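Local structure of putative hydrolase (Bacteroides ovatus, 4HBS) at residues 59-73 and 355-367. The protein is of unknown function but is probably a glycoside hydrolase-like enzyme, built as a five-bladed beta-propeller. Sequence-based numbering, arbitrary orientation.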
loop_
_atom_site.group_PDB
_atom_site.type_symbol
_atom_site.label_atom_id
_atom_site.label_comp_id
_atom_site.label_asym_id
_atom_site.label_seq_id
_atom_site.Cartn_x
_atom_site.Cartn_y
_atom_site.Cartn_z
ATOM N N ASP A 59 -1.421 -7.827 -4.294
ATOM C CA ASP A 59 -1.080 -7.428 -2.932
ATOM C C ASP A 59 -0.365 -6.088 -2.969
ATOM O O ASP A 59 0.090 -5.674 -4.039
ATOM C CB ASP A 59 -0.119 -8.521 -2.483
ATOM C CG ASP A 59 0.164 -8.741 -1.036
ATOM O OD1 ASP A 59 -0.684 -9.343 -0.372
ATOM O OD2 ASP A 59 1.354 -8.563 -0.624
ATOM N N GLY A 60 -0.216 -5.446 -1.816
ATOM C CA GLY A 60 0.404 -4.128 -1.725
ATOM C C GLY A 60 -0.603 -3.083 -2.146
ATOM O O GLY A 60 -1.522 -2.777 -1.387
ATOM N N VAL A 61 -0.500 -2.607 -3.400
ATOM C CA VAL A 61 -1.435 -1.637 -3.987
ATOM C C VAL A 61 -1.179 -0.290 -3.311
ATOM O O VAL A 61 -1.839 0.065 -2.336
ATOM C CB VAL A 61 -2.935 -2.106 -3.905
ATOM C CG1 VAL A 61 -3.843 -1.199 -4.717
ATOM C CG2 VAL A 61 -3.087 -3.556 -4.381
ATOM N N PHE A 62 -0.148 0.410 -3.800
ATOM C CA PHE A 62 0.297 1.716 -3.301
ATOM C C PHE A 62 0.276 2.721 -4.428
ATOM O O PHE A 62 0.922 2.482 -5.439
ATOM C CB PHE A 62 1.727 1.622 -2.766
ATOM C CG PHE A 62 1.980 0.706 -1.596
ATOM C CD1 PHE A 62 2.084 -0.669 -1.780
ATOM C CD2 PHE A 62 2.326 1.223 -0.357
ATOM C CE1 PHE A 62 2.380 -1.513 -0.709
ATOM C CE2 PHE A 62 2.648 0.380 0.707
ATOM C CZ PHE A 62 2.653 -0.984 0.529
ATOM N N THR A 63 -0.408 3.866 -4.246
ATOM C CA THR A 63 -0.467 4.922 -5.258
ATOM C C THR A 63 0.485 6.062 -4.921
ATOM O O THR A 63 0.882 6.246 -3.764
ATOM C CB THR A 63 -1.865 5.468 -5.403
ATOM O OG1 THR A 63 -2.334 5.836 -4.123
ATOM C CG2 THR A 63 -2.791 4.496 -6.025
ATOM N N THR A 64 0.837 6.831 -5.950
ATOM C CA THR A 64 1.691 8.000 -5.854
ATOM C C THR A 64 1.338 8.883 -7.020
ATOM O O THR A 64 1.719 8.570 -8.155
ATOM C CB THR A 64 3.185 7.600 -5.849
ATOM O OG1 THR A 64 3.501 7.000 -4.599
ATOM C CG2 THR A 64 4.130 8.789 -6.080
ATOM N N GLY A 65 0.586 9.954 -6.758
ATOM C CA GLY A 65 0.239 10.916 -7.792
ATOM C C GLY A 65 1.510 11.509 -8.368
ATOM O O GLY A 65 2.457 11.774 -7.611
ATOM N N LEU A 66 1.583 11.636 -9.714
ATOM C CA LEU A 66 2.766 12.163 -10.396
ATOM C C LEU A 66 2.527 13.601 -10.844
ATOM O O LEU A 66 1.376 14.038 -10.904
ATOM C CB LEU A 66 3.131 11.272 -11.595
ATOM C CG LEU A 66 3.493 9.824 -11.257
ATOM C CD1 LEU A 66 3.757 9.040 -12.500
ATOM C CD2 LEU A 66 4.678 9.759 -10.337
ATOM N N PRO A 67 3.587 14.370 -11.175
ATOM C CA PRO A 67 3.367 15.776 -11.582
ATOM C C PRO A 67 2.729 15.968 -12.974
ATOM O O PRO A 67 2.272 17.073 -13.265
ATOM C CB PRO A 67 4.780 16.381 -11.550
ATOM C CG PRO A 67 5.645 15.362 -10.906
ATOM C CD PRO A 67 5.029 14.046 -11.168
ATOM N N ASP A 68 2.694 14.915 -13.826
ATOM C CA ASP A 68 2.115 14.995 -15.179
ATOM C C ASP A 68 0.619 14.590 -15.218
ATOM O O ASP A 68 0.059 14.472 -16.307
ATOM C CB ASP A 68 2.930 14.129 -16.172
ATOM C CG ASP A 68 3.259 12.722 -15.693
ATOM O OD1 ASP A 68 2.342 12.039 -15.177
ATOM O OD2 ASP A 68 4.445 12.333 -15.771
ATOM N N GLY A 69 -0.007 14.389 -14.052
ATOM C CA GLY A 69 -1.413 14.023 -13.966
ATOM C C GLY A 69 -1.676 12.537 -13.858
ATOM O O GLY A 69 -2.814 12.143 -13.590
ATOM N N ASN A 70 -0.639 11.687 -14.068
ATOM C CA ASN A 70 -0.788 10.234 -13.963
ATOM C C ASN A 70 -0.605 9.812 -12.520
ATOM O O ASN A 70 -0.192 10.624 -11.690
ATOM C CB ASN A 70 0.239 9.514 -14.839
ATOM C CG ASN A 70 0.233 9.916 -16.292
ATOM O OD1 ASN A 70 -0.809 10.201 -16.870
ATOM N ND2 ASN A 70 1.408 9.971 -16.914
ATOM N N ILE A 71 -0.919 8.533 -12.218
ATOM C CA ILE A 71 -0.782 7.938 -10.883
ATOM C C ILE A 71 0.042 6.675 -11.019
ATOM O O ILE A 71 -0.226 5.856 -11.903
ATOM C CB ILE A 71 -2.161 7.646 -10.223
ATOM C CG1 ILE A 71 -2.946 8.948 -10.024
ATOM C CG2 ILE A 71 -1.984 6.884 -8.882
ATOM C CD1 ILE A 71 -4.318 8.765 -9.671
ATOM N N PHE A 72 1.031 6.506 -10.136
ATOM C CA PHE A 72 1.908 5.341 -10.134
ATOM C C PHE A 72 1.370 4.318 -9.126
ATOM O O PHE A 72 1.171 4.661 -7.973
ATOM C CB PHE A 72 3.344 5.771 -9.789
ATOM C CG PHE A 72 4.251 4.637 -9.397
ATOM C CD1 PHE A 72 4.943 3.915 -10.357
ATOM C CD2 PHE A 72 4.356 4.239 -8.072
ATOM C CE1 PHE A 72 5.723 2.818 -9.995
ATOM C CE2 PHE A 72 5.133 3.143 -7.715
ATOM C CZ PHE A 72 5.802 2.431 -8.676
ATOM N N TRP A 73 1.161 3.070 -9.557
ATOM C CA TRP A 73 0.683 1.978 -8.699
ATOM C C TRP A 73 1.764 0.942 -8.566
ATOM O O TRP A 73 2.302 0.535 -9.597
ATOM C CB TRP A 73 -0.559 1.310 -9.311
ATOM C CG TRP A 73 -1.753 2.189 -9.386
ATOM C CD1 TRP A 73 -1.940 3.255 -10.222
ATOM C CD2 TRP A 73 -2.974 2.026 -8.663
ATOM N NE1 TRP A 73 -3.195 3.782 -10.042
ATOM C CE2 TRP A 73 -3.862 3.033 -9.107
ATOM C CE3 TRP A 73 -3.393 1.153 -7.643
ATOM C CZ2 TRP A 73 -5.138 3.196 -8.556
ATOM C CZ3 TRP A 73 -4.664 1.305 -7.111
ATOM C CH2 TRP A 73 -5.521 2.315 -7.567
ATOM N N HIS A 355 -7.638 -13.341 5.840
ATOM C CA HIS A 355 -7.153 -12.082 6.409
ATOM C C HIS A 355 -7.402 -10.897 5.527
ATOM O O HIS A 355 -7.331 -10.997 4.312
ATOM C CB HIS A 355 -5.632 -12.144 6.654
ATOM C CG HIS A 355 -5.221 -13.089 7.727
ATOM N ND1 HIS A 355 -4.115 -13.907 7.575
ATOM C CD2 HIS A 355 -5.787 -13.336 8.932
ATOM C CE1 HIS A 355 -4.030 -14.615 8.691
ATOM N NE2 HIS A 355 -5.016 -14.308 9.539
ATOM N N VAL A 356 -7.621 -9.758 6.155
ATOM C CA VAL A 356 -7.718 -8.487 5.484
ATOM C C VAL A 356 -6.483 -7.735 5.991
ATOM O O VAL A 356 -6.163 -7.799 7.183
ATOM C CB VAL A 356 -9.066 -7.727 5.657
ATOM C CG1 VAL A 356 -9.554 -7.719 7.101
ATOM C CG2 VAL A 356 -8.963 -6.319 5.107
ATOM N N TYR A 357 -5.726 -7.146 5.096
ATOM C CA TYR A 357 -4.497 -6.479 5.498
ATOM C C TYR A 357 -4.159 -5.387 4.512
ATOM O O TYR A 357 -4.947 -5.134 3.597
ATOM C CB TYR A 357 -3.360 -7.506 5.632
ATOM C CG TYR A 357 -3.085 -8.303 4.375
ATOM C CD1 TYR A 357 -3.873 -9.401 4.033
ATOM C CD2 TYR A 357 -2.000 -8.002 3.562
ATOM C CE1 TYR A 357 -3.632 -10.129 2.872
ATOM C CE2 TYR A 357 -1.729 -8.740 2.418
ATOM C CZ TYR A 357 -2.538 -9.817 2.082
ATOM O OH TYR A 357 -2.260 -10.583 0.976
HETATM N N MSE A 358 -3.056 -4.669 4.753
HETATM C CA MSE A 358 -2.615 -3.595 3.888
HETATM C C MSE A 358 -3.741 -2.591 3.619
HETATM O O MSE A 358 -4.100 -2.325 2.463
HETATM C CB MSE A 358 -2.095 -4.177 2.579
HETATM C CG MSE A 358 -1.065 -3.311 1.930
HETATM SE SE MSE A 358 0.661 -3.500 2.748
HETATM C CE MSE A 358 1.080 -5.298 2.003
ATOM N N VAL A 359 -4.318 -2.058 4.689
ATOM C CA VAL A 359 -5.370 -1.059 4.552
ATOM C C VAL A 359 -4.632 0.223 4.227
ATOM O O VAL A 359 -3.977 0.791 5.105
ATOM C CB VAL A 359 -6.269 -0.973 5.791
ATOM C CG1 VAL A 359 -7.368 0.051 5.581
ATOM C CG2 VAL A 359 -6.878 -2.339 6.090
ATOM N N ASN A 360 -4.630 0.587 2.923
ATOM C CA ASN A 360 -3.894 1.715 2.365
ATOM C C ASN A 360 -4.764 2.872 2.032
ATOM O O ASN A 360 -5.923 2.697 1.701
ATOM C CB ASN A 360 -3.136 1.276 1.112
ATOM C CG ASN A 360 -1.910 0.453 1.430
ATOM O OD1 ASN A 360 -1.492 0.320 2.591
ATOM N ND2 ASN A 360 -1.293 -0.100 0.404
ATOM N N ILE A 361 -4.158 4.065 2.061
ATOM C CA ILE A 361 -4.788 5.366 1.842
ATOM C C ILE A 361 -4.288 5.891 0.489
ATOM O O ILE A 361 -3.120 5.677 0.160
ATOM C CB ILE A 361 -4.415 6.243 3.087
ATOM C CG1 ILE A 361 -5.533 6.189 4.127
ATOM C CG2 ILE A 361 -3.972 7.667 2.778
ATOM C CD1 ILE A 361 -6.720 7.046 3.799
ATOM N N HIS A 362 -5.181 6.510 -0.330
ATOM C CA HIS A 362 -4.843 6.972 -1.698
ATOM C C HIS A 362 -5.291 8.422 -1.950
ATOM O O HIS A 362 -6.272 8.666 -2.655
ATOM C CB HIS A 362 -5.468 6.030 -2.751
ATOM C CG HIS A 362 -5.096 4.599 -2.554
ATOM N ND1 HIS A 362 -3.804 4.165 -2.748
ATOM C CD2 HIS A 362 -5.842 3.565 -2.109
ATOM C CE1 HIS A 362 -3.804 2.875 -2.471
ATOM N NE2 HIS A 362 -5.010 2.467 -2.069
ATOM N N PRO A 363 -4.523 9.403 -1.436
ATOM C CA PRO A 363 -4.847 10.824 -1.687
ATOM C C PRO A 363 -4.990 11.197 -3.162
ATOM O O PRO A 363 -5.800 12.053 -3.478
ATOM C CB PRO A 363 -3.655 11.565 -1.086
ATOM C CG PRO A 363 -3.113 10.654 -0.080
ATOM C CD PRO A 363 -3.303 9.279 -0.622
ATOM N N ALA A 364 -4.199 10.571 -4.055
ATOM C CA ALA A 364 -4.249 10.829 -5.500
ATOM C C ALA A 364 -5.632 10.520 -6.121
ATOM O O ALA A 364 -6.004 11.160 -7.109
ATOM C CB ALA A 364 -3.191 10.000 -6.200
ATOM N N LEU A 365 -6.380 9.541 -5.556
ATOM C CA LEU A 365 -7.701 9.151 -6.072
ATOM C C LEU A 365 -8.829 9.968 -5.480
ATOM O O LEU A 365 -9.943 9.896 -5.995
ATOM C CB LEU A 365 -7.961 7.662 -5.788
ATOM C CG LEU A 365 -6.906 6.696 -6.319
ATOM C CD1 LEU A 365 -7.258 5.271 -5.961
ATOM C CD2 LEU A 365 -6.753 6.834 -7.812
ATOM N N SER A 366 -8.567 10.720 -4.396
ATOM C CA SER A 366 -9.582 11.532 -3.733
ATOM C C SER A 366 -10.077 12.634 -4.677
ATOM O O SER A 366 -9.271 13.440 -5.176
ATOM C CB SER A 366 -9.020 12.133 -2.450
ATOM O OG SER A 366 -10.047 12.728 -1.682
ATOM N N ARG A 367 -11.389 12.608 -4.985
ATOM C CA ARG A 367 -12.018 13.564 -5.887
ATOM C C ARG A 367 -12.403 14.883 -5.176
ATOM O O ARG A 367 -12.320 15.939 -5.808
ATOM C CB ARG A 367 -13.259 12.941 -6.561
ATOM C CG ARG A 367 -12.905 11.916 -7.648
ATOM C CD ARG A 367 -14.134 11.307 -8.291
ATOM N NE ARG A 367 -14.490 9.984 -7.732
ATOM C CZ ARG A 367 -14.456 8.812 -8.385
ATOM N NH1 ARG A 367 -14.060 8.754 -9.655
ATOM N NH2 ARG A 367 -14.817 7.688 -7.767
HETATM O O HOH W 1 -3.841 -1.944 -0.274
#
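Asn360 ND2 donates to Val61 O at 2.8 Å with an N-H...O angle of 164°; the acceptor lies in the amide plane, whereas the donor stands above the plane of the carbonyl. Thr63 OG1 and His362 ND1 are hydrogen-bonded at 2.6 Å, the hydroxyl meeting the imidazole near its ring plane, and with OG1 between the backbone N and the carbonyl carbon (chi1 52°), Thr63 turns CG2 over the centre of the Trp73 ring. The other imidazole nitrogen, NE2, bonds to Ser374, so both ring nitrogens are engaged and the rotation of His362 is probably fixed. Tyr357 OH and Asp59 OD1 lie 2.4 Å apart, a separation too short to trust at this resolution, the carboxylate oxygen at the phenol ring's edge. A water lies within hydrogen-bonding distance of Gly60 O (2.7 Å) and Met358 O, though its protons cannot be assigned.

Strands 60-65 and 356-361 run nearly parallel, at 11°, yet their axes stay 7.5 Å apart. Each is the outermost strand of its own antiparallel sheet, so this is the meeting of the inner strands of two blades in the five-bladed propeller, bridged by side chains and water. Within the first blade, Val61 and Phe62 opposite Ser74 form a G1 beta bulge.

Among the apolar and aromatic contacts, Asn360 ND2 stands 3.7 Å above the centre of the Phe62 ring, and the selenium of selenomethionine Met358 approaches Phe62 CZ obliquely at 3.9 Å, a Met-aromatic contact. Replacing Phe62 with an alanine would probably deprive the Asn360 amide of its aromatic platform and leave the Met358 selenium without its ring partner. Farther along, Leu365 forks between two residues: CD2 touches Ile71 CD1 at 3.6 Å, while CD1 reaches Trp73 CH2, whose indole NE1 is hydrogen-bonded to Gln102.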